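Local structure of sigma-54 interaction domain protein (3GDW) at residues M20-T30 with T96-R106; G65-N76 with I88-T96. The protein is of uncharacterised function; this piece is its PTS EIIA-like domain, and the whole protein probably binds ATP and DNA, as sigma-54-interacting regulators do. All blocks are in the same frame, centred on the assembly; numbering follows the deposited sequence. Where two conformers were deposited one is given.

Contact 1: M20-T30 with T96-R106; sequences MLKTAQELLGT and TSTMIVLEAIR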
# COMPACT_ATOMS: atom_id res chain seq x y z
N MSE B 20 -7.63 -3.30 -3.10
CA MSE B 20 -7.48 -1.84 -2.97
C MSE B 20 -8.34 -1.09 -3.96
O MSE B 20 -8.94 -0.08 -3.57
CB MSE B 20 -6.04 -1.38 -3.21
CG MSE B 20 -5.16 -1.47 -2.06
SE MSE B 20 -3.45 -0.67 -2.55
CE MSE B 20 -2.55 -1.28 -0.95
N LEU B 21 -8.39 -1.57 -5.21
CA LEU B 21 -9.23 -0.91 -6.24
C LEU B 21 -10.72 -1.02 -5.91
O LEU B 21 -11.47 -0.05 -6.07
CB LEU B 21 -8.96 -1.46 -7.66
CG LEU B 21 -9.74 -0.82 -8.82
CD1 LEU B 21 -9.45 0.66 -8.93
CD2 LEU B 21 -9.44 -1.52 -10.16
N LYS B 22 -11.15 -2.20 -5.45
CA LYS B 22 -12.54 -2.39 -5.07
C LYS B 22 -12.92 -1.39 -3.98
O LYS B 22 -13.94 -0.72 -4.07
CB LYS B 22 -12.78 -3.84 -4.62
CG LYS B 22 -14.21 -4.12 -4.14
CD LYS B 22 -14.39 -5.63 -4.02
CE LYS B 22 -15.77 -6.06 -3.52
NZ LYS B 22 -15.84 -7.53 -3.25
N THR B 23 -12.07 -1.25 -2.97
CA THR B 23 -12.26 -0.24 -1.92
C THR B 23 -12.46 1.18 -2.46
O THR B 23 -13.45 1.86 -2.10
CB THR B 23 -11.07 -0.26 -0.94
OG1 THR B 23 -11.12 -1.48 -0.20
CG2 THR B 23 -11.13 0.93 0.05
N ALA B 24 -11.57 1.64 -3.33
CA ALA B 24 -11.72 2.96 -3.94
C ALA B 24 -13.02 3.05 -4.72
O ALA B 24 -13.75 4.05 -4.62
CB ALA B 24 -10.51 3.32 -4.85
N GLN B 25 -13.31 2.01 -5.50
CA GLN B 25 -14.47 2.01 -6.37
C GLN B 25 -15.79 2.10 -5.59
O GLN B 25 -16.72 2.79 -6.02
CB GLN B 25 -14.47 0.79 -7.27
CG GLN B 25 -13.45 0.86 -8.39
CD GLN B 25 -13.44 -0.41 -9.20
OE1 GLN B 25 -13.94 -1.45 -8.76
NE2 GLN B 25 -12.86 -0.34 -10.39
N GLU B 26 -15.84 1.38 -4.47
CA GLU B 26 -17.00 1.40 -3.59
C GLU B 26 -17.09 2.71 -2.84
O GLU B 26 -18.17 3.24 -2.70
CB GLU B 26 -16.99 0.21 -2.62
CG GLU B 26 -17.24 -1.13 -3.31
CD GLU B 26 -17.09 -2.33 -2.37
OE1 GLU B 26 -16.83 -2.15 -1.16
OE2 GLU B 26 -17.25 -3.48 -2.86
N LEU B 27 -15.95 3.26 -2.38
CA LEU B 27 -15.99 4.59 -1.76
C LEU B 27 -16.45 5.68 -2.72
O LEU B 27 -17.17 6.56 -2.31
CB LEU B 27 -14.64 4.98 -1.12
CG LEU B 27 -14.31 4.17 0.14
CD1 LEU B 27 -12.87 4.47 0.58
CD2 LEU B 27 -15.32 4.42 1.27
N LEU B 28 -16.06 5.60 -3.99
CA LEU B 28 -16.41 6.63 -4.98
C LEU B 28 -17.68 6.36 -5.78
O LEU B 28 -18.15 7.25 -6.50
CB LEU B 28 -15.27 6.83 -5.99
CG LEU B 28 -13.95 7.34 -5.44
CD1 LEU B 28 -12.86 7.23 -6.50
CD2 LEU B 28 -14.12 8.79 -4.94
N GLY B 29 -18.23 5.16 -5.70
CA GLY B 29 -19.36 4.79 -6.58
C GLY B 29 -19.04 4.79 -8.07
O GLY B 29 -19.88 5.14 -8.89
N THR B 30 -17.82 4.37 -8.43
CA THR B 30 -17.41 4.28 -9.84
C THR B 30 -16.87 2.89 -10.13
O THR B 30 -16.43 2.18 -9.22
CB THR B 30 -16.31 5.34 -10.17
OG1 THR B 30 -16.02 5.32 -11.57
CG2 THR B 30 -15.05 5.06 -9.40
N THR B 96 2.41 2.33 -3.91
CA THR B 96 1.00 2.71 -3.92
C THR B 96 0.27 2.08 -2.74
O THR B 96 0.49 0.94 -2.41
CB THR B 96 0.32 2.29 -5.23
OG1 THR B 96 0.99 2.90 -6.33
CG2 THR B 96 -1.11 2.77 -5.24
N SER B 97 -0.56 2.88 -2.06
CA SER B 97 -1.41 2.40 -0.97
C SER B 97 -2.87 2.76 -1.31
O SER B 97 -3.13 3.42 -2.30
CB SER B 97 -0.98 3.06 0.35
OG SER B 97 -1.57 2.39 1.45
N THR B 98 -3.81 2.33 -0.48
CA THR B 98 -5.26 2.52 -0.72
C THR B 98 -5.62 3.97 -1.06
O THR B 98 -6.34 4.23 -2.00
CB THR B 98 -6.06 2.06 0.52
OG1 THR B 98 -5.51 0.83 1.00
CG2 THR B 98 -7.53 1.83 0.17
N MSE B 99 -5.07 4.91 -0.29
CA MSE B 99 -5.37 6.34 -0.45
C MSE B 99 -4.97 6.87 -1.79
O MSE B 99 -5.67 7.71 -2.35
CB MSE B 99 -4.67 7.17 0.61
CG MSE B 99 -5.30 6.98 1.96
SE MSE B 99 -7.20 7.48 1.89
CE MSE B 99 -7.20 9.01 0.60
N ILE B 100 -3.83 6.38 -2.27
CA ILE B 100 -3.28 6.76 -3.57
C ILE B 100 -4.18 6.22 -4.69
O ILE B 100 -4.48 6.97 -5.61
CB ILE B 100 -1.83 6.25 -3.76
CG1 ILE B 100 -0.89 6.81 -2.69
CG2 ILE B 100 -1.31 6.66 -5.12
CD1 ILE B 100 -1.03 8.33 -2.52
N VAL B 101 -4.60 4.95 -4.60
CA VAL B 101 -5.58 4.42 -5.58
C VAL B 101 -6.85 5.30 -5.54
O VAL B 101 -7.36 5.75 -6.58
CB VAL B 101 -5.95 2.93 -5.33
CG1 VAL B 101 -6.94 2.43 -6.38
CG2 VAL B 101 -4.69 2.04 -5.30
N LEU B 102 -7.35 5.56 -4.33
CA LEU B 102 -8.55 6.37 -4.17
C LEU B 102 -8.41 7.74 -4.83
O LEU B 102 -9.27 8.14 -5.60
CB LEU B 102 -8.89 6.53 -2.69
CG LEU B 102 -10.13 7.36 -2.30
CD1 LEU B 102 -11.34 6.79 -2.99
CD2 LEU B 102 -10.33 7.27 -0.82
N GLU B 103 -7.32 8.43 -4.53
CA GLU B 103 -7.08 9.76 -5.09
C GLU B 103 -6.89 9.73 -6.62
O GLU B 103 -7.39 10.62 -7.31
CB GLU B 103 -5.92 10.46 -4.34
CG GLU B 103 -6.32 10.71 -2.87
CD GLU B 103 -5.25 11.26 -1.94
OE1 GLU B 103 -4.14 10.67 -1.81
OE2 GLU B 103 -5.56 12.26 -1.28
N ALA B 104 -6.21 8.71 -7.13
CA ALA B 104 -6.01 8.56 -8.58
C ALA B 104 -7.33 8.35 -9.32
O ALA B 104 -7.61 9.01 -10.31
CB ALA B 104 -5.07 7.41 -8.86
N ILE B 105 -8.13 7.41 -8.84
CA ILE B 105 -9.42 7.12 -9.50
C ILE B 105 -10.36 8.33 -9.37
O ILE B 105 -11.04 8.71 -10.35
CB ILE B 105 -10.05 5.82 -8.91
CG1 ILE B 105 -9.11 4.62 -9.15
CG2 ILE B 105 -11.41 5.54 -9.50
CD1 ILE B 105 -9.03 4.12 -10.58
N ARG B 106 -10.39 8.97 -8.20
CA ARG B 106 -11.30 10.11 -8.00
C ARG B 106 -10.99 11.19 -9.04
O ARG B 106 -11.89 11.66 -9.79
CB ARG B 106 -11.18 10.67 -6.58
CG ARG B 106 -12.28 11.70 -6.24
CD ARG B 106 -12.09 12.34 -4.86
NE ARG B 106 -10.69 12.41 -4.42
CZ ARG B 106 -9.82 13.34 -4.79
NH1 ARG B 106 -10.17 14.31 -5.63
NH2 ARG B 106 -8.58 13.30 -4.31

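Contact 2: G65-N76 with I88-T96; sequences GILLLTDMGSLN and IRTKAITMT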
# COMPACT_ATOMS: atom_id res chain seq x y z
N GLY B 65 -3.56 9.51 -21.73
CA GLY B 65 -2.45 8.91 -21.02
C GLY B 65 -2.88 7.86 -20.02
O GLY B 65 -4.07 7.62 -19.80
N ILE B 66 -1.89 7.23 -19.42
CA ILE B 66 -2.09 6.08 -18.53
C ILE B 66 -1.34 6.35 -17.24
O ILE B 66 -0.20 6.83 -17.28
CB ILE B 66 -1.49 4.79 -19.17
CG1 ILE B 66 -2.29 4.38 -20.42
CG2 ILE B 66 -1.36 3.65 -18.13
CD1 ILE B 66 -1.59 3.28 -21.28
N LEU B 67 -1.96 6.05 -16.10
CA LEU B 67 -1.25 6.05 -14.84
C LEU B 67 -1.14 4.61 -14.29
O LEU B 67 -2.16 3.99 -13.99
CB LEU B 67 -1.98 6.96 -13.84
CG LEU B 67 -1.41 7.04 -12.43
CD1 LEU B 67 -0.04 7.76 -12.44
CD2 LEU B 67 -2.42 7.73 -11.52
N LEU B 68 0.09 4.11 -14.16
CA LEU B 68 0.38 2.81 -13.52
C LEU B 68 0.71 3.04 -12.06
O LEU B 68 1.64 3.79 -11.74
CB LEU B 68 1.59 2.12 -14.16
CG LEU B 68 1.52 1.82 -15.66
CD1 LEU B 68 2.69 0.90 -16.06
CD2 LEU B 68 0.18 1.16 -16.08
N LEU B 69 -0.06 2.40 -11.20
CA LEU B 69 0.17 2.43 -9.77
C LEU B 69 0.66 1.05 -9.36
O LEU B 69 -0.05 0.06 -9.52
CB LEU B 69 -1.17 2.74 -9.07
CG LEU B 69 -1.78 4.11 -9.38
CD1 LEU B 69 -3.10 4.27 -8.62
CD2 LEU B 69 -0.80 5.27 -9.04
N THR B 70 1.90 0.97 -8.87
CA THR B 70 2.49 -0.31 -8.50
C THR B 70 2.94 -0.31 -7.02
O THR B 70 2.88 0.71 -6.33
CB THR B 70 3.73 -0.64 -9.40
OG1 THR B 70 4.81 0.28 -9.11
CG2 THR B 70 3.35 -0.56 -10.89
N ASP B 71 3.39 -1.47 -6.55
CA ASP B 71 3.91 -1.56 -5.20
C ASP B 71 5.45 -1.50 -5.17
O ASP B 71 6.01 -0.60 -4.53
CB ASP B 71 3.34 -2.78 -4.43
CG ASP B 71 3.46 -4.12 -5.20
OD1 ASP B 71 4.01 -4.17 -6.36
OD2 ASP B 71 3.01 -5.13 -4.63
N MSE B 72 6.13 -2.44 -5.82
CA MSE B 72 7.59 -2.57 -5.68
C MSE B 72 8.17 -3.37 -6.85
O MSE B 72 7.44 -3.73 -7.78
CB MSE B 72 7.91 -3.26 -4.35
CG MSE B 72 7.21 -4.61 -4.23
SE MSE B 72 7.63 -5.58 -2.67
CE MSE B 72 9.58 -5.60 -2.84
N GLY B 73 9.48 -3.63 -6.80
CA GLY B 73 10.15 -4.50 -7.78
C GLY B 73 10.16 -3.94 -9.20
O GLY B 73 10.20 -2.73 -9.41
N SER B 74 10.09 -4.83 -10.19
CA SER B 74 10.26 -4.48 -11.61
C SER B 74 9.07 -3.73 -12.22
O SER B 74 9.16 -3.15 -13.30
CB SER B 74 10.48 -5.75 -12.44
OG SER B 74 11.77 -6.28 -12.25
N LEU B 75 7.96 -3.74 -11.50
CA LEU B 75 6.70 -3.26 -12.05
C LEU B 75 6.76 -1.80 -12.53
O LEU B 75 6.13 -1.45 -13.52
CB LEU B 75 5.54 -3.55 -11.08
CG LEU B 75 5.23 -5.00 -10.66
CD1 LEU B 75 4.02 -5.07 -9.76
CD2 LEU B 75 5.00 -5.90 -11.86
N ASN B 76 7.52 -0.93 -11.87
CA ASN B 76 7.54 0.46 -12.34
C ASN B 76 8.13 0.63 -13.72
O ASN B 76 7.70 1.52 -14.47
CB ASN B 76 8.17 1.44 -11.35
CG ASN B 76 7.22 2.60 -11.03
OD1 ASN B 76 6.00 2.40 -10.97
ND2 ASN B 76 7.76 3.80 -10.82
N ILE B 88 1.67 5.73 -25.98
CA ILE B 88 0.72 6.35 -25.06
C ILE B 88 1.49 6.90 -23.87
O ILE B 88 2.29 6.18 -23.26
CB ILE B 88 -0.35 5.33 -24.57
CG1 ILE B 88 -1.19 4.79 -25.74
CG2 ILE B 88 -1.24 5.95 -23.49
CD1 ILE B 88 -2.15 5.82 -26.35
N ARG B 89 1.28 8.17 -23.56
CA ARG B 89 1.91 8.82 -22.40
C ARG B 89 1.56 8.07 -21.12
O ARG B 89 0.39 7.82 -20.85
CB ARG B 89 1.48 10.28 -22.27
CG ARG B 89 1.64 11.11 -23.53
CD ARG B 89 1.30 12.59 -23.31
NE ARG B 89 0.04 12.80 -22.58
CZ ARG B 89 -0.06 13.37 -21.38
NH1 ARG B 89 -1.25 13.51 -20.80
NH2 ARG B 89 1.02 13.79 -20.74
N THR B 90 2.58 7.69 -20.36
CA THR B 90 2.40 6.90 -19.13
C THR B 90 3.23 7.53 -18.01
O THR B 90 4.34 8.01 -18.25
CB THR B 90 2.78 5.42 -19.39
OG1 THR B 90 2.11 4.96 -20.57
CG2 THR B 90 2.40 4.51 -18.23
N LYS B 91 2.66 7.61 -16.81
CA LYS B 91 3.41 7.92 -15.60
C LYS B 91 3.23 6.67 -14.73
O LYS B 91 2.17 6.07 -14.76
CB LYS B 91 2.87 9.17 -14.88
CG LYS B 91 3.13 10.53 -15.62
CD LYS B 91 4.31 11.27 -15.04
CE LYS B 91 4.79 12.40 -15.96
NZ LYS B 91 5.96 13.07 -15.32
N ALA B 92 4.27 6.29 -14.00
CA ALA B 92 4.23 5.15 -13.08
C ALA B 92 4.61 5.59 -11.66
O ALA B 92 5.55 6.35 -11.46
CB ALA B 92 5.17 4.05 -13.56
N ILE B 93 3.85 5.12 -10.67
CA ILE B 93 4.09 5.50 -9.28
C ILE B 93 4.18 4.23 -8.44
O ILE B 93 3.25 3.42 -8.45
CB ILE B 93 2.94 6.42 -8.77
CG1 ILE B 93 3.05 7.78 -9.47
CG2 ILE B 93 2.97 6.56 -7.24
CD1 ILE B 93 1.87 8.71 -9.23
N THR B 94 5.31 4.07 -7.74
CA THR B 94 5.55 2.96 -6.80
C THR B 94 5.00 3.24 -5.40
O THR B 94 4.56 4.36 -5.11
CB THR B 94 7.07 2.65 -6.63
OG1 THR B 94 7.74 3.79 -6.07
CG2 THR B 94 7.71 2.30 -7.93
N MSE B 95 5.04 2.22 -4.54
CA MSE B 95 4.70 2.35 -3.11
C MSE B 95 3.24 2.75 -2.95
O MSE B 95 2.87 3.44 -2.01
CB MSE B 95 5.66 3.34 -2.39
CG MSE B 95 7.14 3.01 -2.51
SE MSE B 95 7.65 1.33 -1.62
CE MSE B 95 8.71 0.55 -3.08
N THR B 96 2.41 2.33 -3.91
CA THR B 96 1.00 2.71 -3.92
C THR B 96 0.27 2.08 -2.74
O THR B 96 0.49 0.94 -2.41
CB THR B 96 0.32 2.29 -5.23
OG1 THR B 96 0.99 2.90 -6.33
CG2 THR B 96 -1.11 2.77 -5.24

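Contact 1: M20-T30 with T96-R106
Ala24 on helix 16-28 lies against Leu102 on helix 98-109, where two helices of the alpha/beta EIIA-type domain pack side by side. The axes of segments 20-28 and 98-106 come within 8.7 Å and cross at -49°. The small methyl permits this approach: Ala24 CB sits 3.7 Å from Leu102 CA.

The packing is largely apolar. Leu102 has its CG anti to the backbone N (chi1 -180°), which sends both methyls toward helix 16-28. Leu102 CD1 comes within 3.6 Å of Leu28 CG. Leu102 CD2 touches Leu27 CD1, the two side chains crossing at about a right angle. On the sheet side, Leu21 CD1 reaches both Val101 CG1 and Ile105 CD1. Val101 and Ile105 also touch Val9 and Val7 of strand 6-12, so this side of the contact is buried against the sheet.

At the start of helix 98-109, the extended chain of the selenomethionine Met20 runs along the backbone. Met20 SE is 3.7 Å from Thr98 N. Thr23 and Thr98 meet through their methyls, CG2 to CG2. Their hydroxyls bond to the second subunit: Thr23 OG1 to His12 O of that subunit, with Ser19 O of its own helix also a partner, and Thr98 OG1 to Asp71 OD2 of the second subunit.

At the other end, Leu28 straddles the backbone and side chain of Arg106. Leu28 CD1 lies 3.5 Å from Arg106 N, and Leu28 CD2 lies 3.7 Å from Arg106 CG.

Contact 2: G65-N76 with I88-T96
Leu68 pairs with Ala92 in the parallel sheet, where strands 66-70 and 90-93 are the two strands of a right-handed beta-alpha-beta crossover through helix 78-86. Five backbone bonds join the strands, from Ile66 N to Arg89 O at one end to Thr70 N to Ile93 O, 2.8 Å with an N-H...O angle of 174°, at the other.

At the C-terminal side of this pairing, Thr70 O accepts two bonds from Thr96. Thr96 N meets Thr70 O at 2.9 Å in the carbonyl plane. Thr96 OG1 reaches Thr70 O at 2.9 Å, tilted 25° from that plane; its torsion (chi1 -59°) sets it beside Thr96 N. Met95 N bonds to Asp71 O, tying the two loops together.

Side chains fill both faces. On one, Leu69 and Ile93 lie side by side, and Ile93 packs on helix 114-135. On the other, Leu68 CG meets Thr90 CG2, while Leu68 also touches Leu51 of helix 44-57. Just before strand 90-93, Ile88 crosses Ile66 at about a right angle, with Ile88 CG2 pressed tightly to Ile66 CD1 at 3.5 Å.

Further out, Asp71 OD2 bonds to His12 N of its own chain. Arg89 NH2 forms a salt bridge with Glu115 OE1.

From the N terminus, strand 6-12 leads into helix 16-28, which carries segment 20-30 of contact 1. The chain then passes through strand 34-38 and helix 44-57 before reaching strand 66-70. Contact 2 closes the short loop through helix 78-86, bringing strand 90-93 beside strand 66-70. Thr96 belongs to both contacts, and helix 98-109 then closes the longer loop of contact 1. Contact 2 thus falls within the span of contact 1. Their centres are about 15 Å apart, and they meet where Ala104 CB packs on Leu69 CD1 at 3.7 Å. Together they tie a helix pair to the sheet, and both reach the second subunit.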